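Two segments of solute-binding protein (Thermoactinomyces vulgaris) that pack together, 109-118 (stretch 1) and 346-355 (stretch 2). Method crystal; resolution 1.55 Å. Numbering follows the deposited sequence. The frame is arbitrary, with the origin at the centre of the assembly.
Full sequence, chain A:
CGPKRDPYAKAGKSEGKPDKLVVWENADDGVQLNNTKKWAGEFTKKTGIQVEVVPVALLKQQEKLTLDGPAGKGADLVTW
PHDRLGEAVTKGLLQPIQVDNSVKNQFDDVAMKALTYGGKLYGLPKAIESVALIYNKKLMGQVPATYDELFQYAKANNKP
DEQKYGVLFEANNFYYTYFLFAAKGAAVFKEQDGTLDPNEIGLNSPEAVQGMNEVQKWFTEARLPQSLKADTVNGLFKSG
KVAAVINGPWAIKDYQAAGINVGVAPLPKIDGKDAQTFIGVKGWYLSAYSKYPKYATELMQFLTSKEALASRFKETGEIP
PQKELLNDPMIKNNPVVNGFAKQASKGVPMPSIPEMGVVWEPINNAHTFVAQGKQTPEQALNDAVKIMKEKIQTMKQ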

# COMPACT_ATOMS: atom_id res chain seq x y z
N ASP A 109 14.63 1.90 2.65
CA ASP A 109 14.69 3.35 2.44
C ASP A 109 13.38 3.94 1.93
O ASP A 109 12.96 5.01 2.37
CB ASP A 109 15.83 3.71 1.48
CG ASP A 109 17.22 3.54 2.10
OD1 ASP A 109 17.33 3.11 3.27
OD2 ASP A 109 18.21 3.85 1.40
N VAL A 110 12.72 3.23 1.02
CA VAL A 110 11.46 3.69 0.43
C VAL A 110 10.30 3.60 1.43
O VAL A 110 9.43 4.47 1.46
CB VAL A 110 11.14 2.95 -0.90
CG1 VAL A 110 9.89 3.51 -1.54
CG2 VAL A 110 12.31 3.07 -1.87
N ALA A 111 10.31 2.56 2.26
CA ALA A 111 9.31 2.40 3.31
C ALA A 111 9.41 3.53 4.34
O ALA A 111 8.40 4.00 4.86
CB ALA A 111 9.46 1.05 4.00
N MET A 112 10.64 3.97 4.62
CA MET A 112 10.86 5.06 5.57
C MET A 112 10.39 6.40 5.01
O MET A 112 9.90 7.25 5.76
CB MET A 112 12.33 5.13 5.99
CG MET A 112 12.78 3.97 6.87
SD MET A 112 11.70 3.63 8.28
CE MET A 112 12.00 5.08 9.29
N LYS A 113 10.52 6.58 3.70
CA LYS A 113 10.01 7.78 3.03
C LYS A 113 8.50 7.89 3.20
O LYS A 113 7.97 8.99 3.36
CB LYS A 113 10.39 7.79 1.55
CG LYS A 113 11.87 8.00 1.29
CD LYS A 113 12.16 8.09 -0.21
CE LYS A 113 13.65 7.97 -0.50
NZ LYS A 113 14.46 9.04 0.16
N ALA A 114 7.81 6.75 3.17
CA ALA A 114 6.36 6.70 3.35
C ALA A 114 5.92 7.21 4.72
O ALA A 114 4.80 7.69 4.87
CB ALA A 114 5.84 5.29 3.11
N LEU A 115 6.81 7.11 5.71
CA LEU A 115 6.47 7.51 7.08
C LEU A 115 7.05 8.87 7.46
O LEU A 115 6.96 9.30 8.61
CB LEU A 115 6.90 6.42 8.08
CG LEU A 115 6.36 5.01 7.83
CD1 LEU A 115 6.76 4.09 8.97
CD2 LEU A 115 4.84 4.99 7.64
N THR A 116 7.64 9.54 6.47
CA THR A 116 8.18 10.88 6.63
C THR A 116 7.19 11.89 6.05
O THR A 116 6.57 11.63 5.01
CB THR A 116 9.56 11.01 5.94
OG1 THR A 116 10.46 10.06 6.51
CG2 THR A 116 10.14 12.41 6.11
N TYR A 117 7.02 13.01 6.74
CA TYR A 117 6.10 14.06 6.31
C TYR A 117 6.59 15.43 6.75
O TYR A 117 6.90 15.64 7.92
CB TYR A 117 4.70 13.80 6.87
CG TYR A 117 3.61 14.52 6.12
CD1 TYR A 117 3.01 13.93 5.01
CD2 TYR A 117 3.19 15.79 6.50
CE1 TYR A 117 2.01 14.58 4.30
CE2 TYR A 117 2.19 16.45 5.80
CZ TYR A 117 1.61 15.85 4.70
OH TYR A 117 0.62 16.49 4.01
N GLY A 118 6.68 16.36 5.79
CA GLY A 118 7.14 17.72 6.06
C GLY A 118 8.51 17.80 6.72
O GLY A 118 8.74 18.65 7.58
N LYS A 346 10.74 -1.89 -5.92
CA LYS A 346 10.81 -1.08 -7.13
C LYS A 346 9.64 -0.09 -7.20
O LYS A 346 9.43 0.57 -8.22
CB LYS A 346 10.86 -1.99 -8.37
CG LYS A 346 12.17 -2.78 -8.48
CD LYS A 346 12.00 -4.03 -9.31
CE LYS A 346 13.26 -4.88 -9.29
NZ LYS A 346 13.51 -5.49 -7.95
N GLY A 347 8.90 0.01 -6.10
CA GLY A 347 7.73 0.87 -6.03
C GLY A 347 7.97 2.22 -5.38
O GLY A 347 9.08 2.52 -4.92
N VAL A 348 6.93 3.04 -5.35
CA VAL A 348 6.97 4.35 -4.71
C VAL A 348 5.78 4.51 -3.76
O VAL A 348 4.70 3.97 -4.02
CB VAL A 348 7.01 5.53 -5.73
CG1 VAL A 348 8.35 5.56 -6.46
CG2 VAL A 348 5.85 5.45 -6.71
N PRO A 349 5.97 5.23 -2.64
CA PRO A 349 4.89 5.35 -1.67
C PRO A 349 3.68 6.07 -2.25
O PRO A 349 3.83 7.05 -2.98
CB PRO A 349 5.52 6.19 -0.55
CG PRO A 349 7.00 6.06 -0.74
CD PRO A 349 7.18 5.97 -2.22
N MET A 350 2.48 5.56 -1.94
CA MET A 350 1.27 6.30 -2.25
C MET A 350 1.38 7.68 -1.60
O MET A 350 1.80 7.79 -0.45
CB MET A 350 0.04 5.58 -1.71
CG MET A 350 -0.49 4.49 -2.61
SD MET A 350 -1.97 3.72 -1.95
CE MET A 350 -1.30 2.91 -0.52
N PRO A 351 1.02 8.74 -2.35
CA PRO A 351 1.01 10.09 -1.78
C PRO A 351 0.22 10.12 -0.47
O PRO A 351 -0.87 9.53 -0.39
CB PRO A 351 0.32 10.92 -2.86
CG PRO A 351 0.65 10.21 -4.13
CD PRO A 351 0.62 8.75 -3.77
N SER A 352 0.76 10.80 0.53
CA SER A 352 0.15 10.83 1.86
C SER A 352 -0.45 12.19 2.21
O SER A 352 -1.02 12.36 3.29
CB SER A 352 1.18 10.42 2.92
OG SER A 352 2.30 11.28 2.91
N ILE A 353 -0.33 13.16 1.31
CA ILE A 353 -0.93 14.48 1.52
C ILE A 353 -2.46 14.39 1.48
O ILE A 353 -3.00 13.53 0.77
CB ILE A 353 -0.39 15.55 0.52
CG1 ILE A 353 -0.78 15.22 -0.93
CG2 ILE A 353 1.12 15.71 0.67
CD1 ILE A 353 -0.63 16.39 -1.89
N PRO A 354 -3.16 15.24 2.26
CA PRO A 354 -4.63 15.15 2.32
C PRO A 354 -5.31 15.23 0.95
O PRO A 354 -6.34 14.58 0.73
CB PRO A 354 -5.02 16.36 3.17
CG PRO A 354 -3.82 16.62 4.01
CD PRO A 354 -2.65 16.31 3.13
N GLU A 355 -4.71 15.99 0.03
CA GLU A 355 -5.27 16.20 -1.30
C GLU A 355 -5.40 14.92 -2.14
O GLU A 355 -6.23 14.85 -3.04
CB GLU A 355 -4.47 17.26 -2.06
CG GLU A 355 -4.64 18.67 -1.50
CD GLU A 355 -3.76 18.96 -0.28
OE1 GLU A 355 -2.86 18.15 0.03
OE2 GLU A 355 -3.98 20.01 0.36
O HOH W 1 4.41 9.94 3.57

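Stretch 1 begins as a helix that includes Val110 and Lys113; the backbone then runs through Ala114 and Leu115 into a short strand at Thr116 and Tyr117. Stretch 2 is extended at Val348 and Pro349 and continues as loop through Ile353. The two backbones come nearest, by CA distance, at Ala114 and Pro349: the CA atoms of Ala114 and Pro349 lie 5.4 Å apart, and those of Val110 and Val348 6.9 Å. Within stretch 1, helical backbone bonds such as Lys113 N to Asp109 O (3.2 Å) hold the turn, and the side chain of Thr116 ties the strand back to Met112, Thr116 OG1 donating to Met112 O at 3.0 Å.

No direct hydrogen bond joins the stretches, so their contact rests on apolar packing and one bridging water. Pro349 packs against the helix. Pro349 CD lies 3.7 Å from Val110 CG1, Pro349 CB 3.8 Å from Ala114 CB, and Pro349 CG 3.6 Å from the backbone atom Val110 O. The methyl group of Ala114 thus packs directly on the proline ring. Val110, with chi1 in the t rotamer, also brings CG1 to 3.6 Å from Gly347 O.

Tyr117 forms the second centre of contact. Its chi1 is t, and the side chain extends along the loop past Ser352 to Ile353 and Pro354. Ser352 OG sits at the ring edge, 3.5 Å from Tyr117 CD1, while Ile353 CG2 lies 3.9 Å from Tyr117 CE1 in an apolar contact. The phenolic oxygen, Tyr117 OH, ends 3.4 Å from Pro354 CD, a van der Waals approach.

The polar link is water 1. It donates to Ala114 O at 2.6 Å and Thr116 O at 3.1 Å and accepts from Ser352 OG at 2.6 Å, thereby connecting the backbone at Ala114 and Thr116 to the serine hydroxyl.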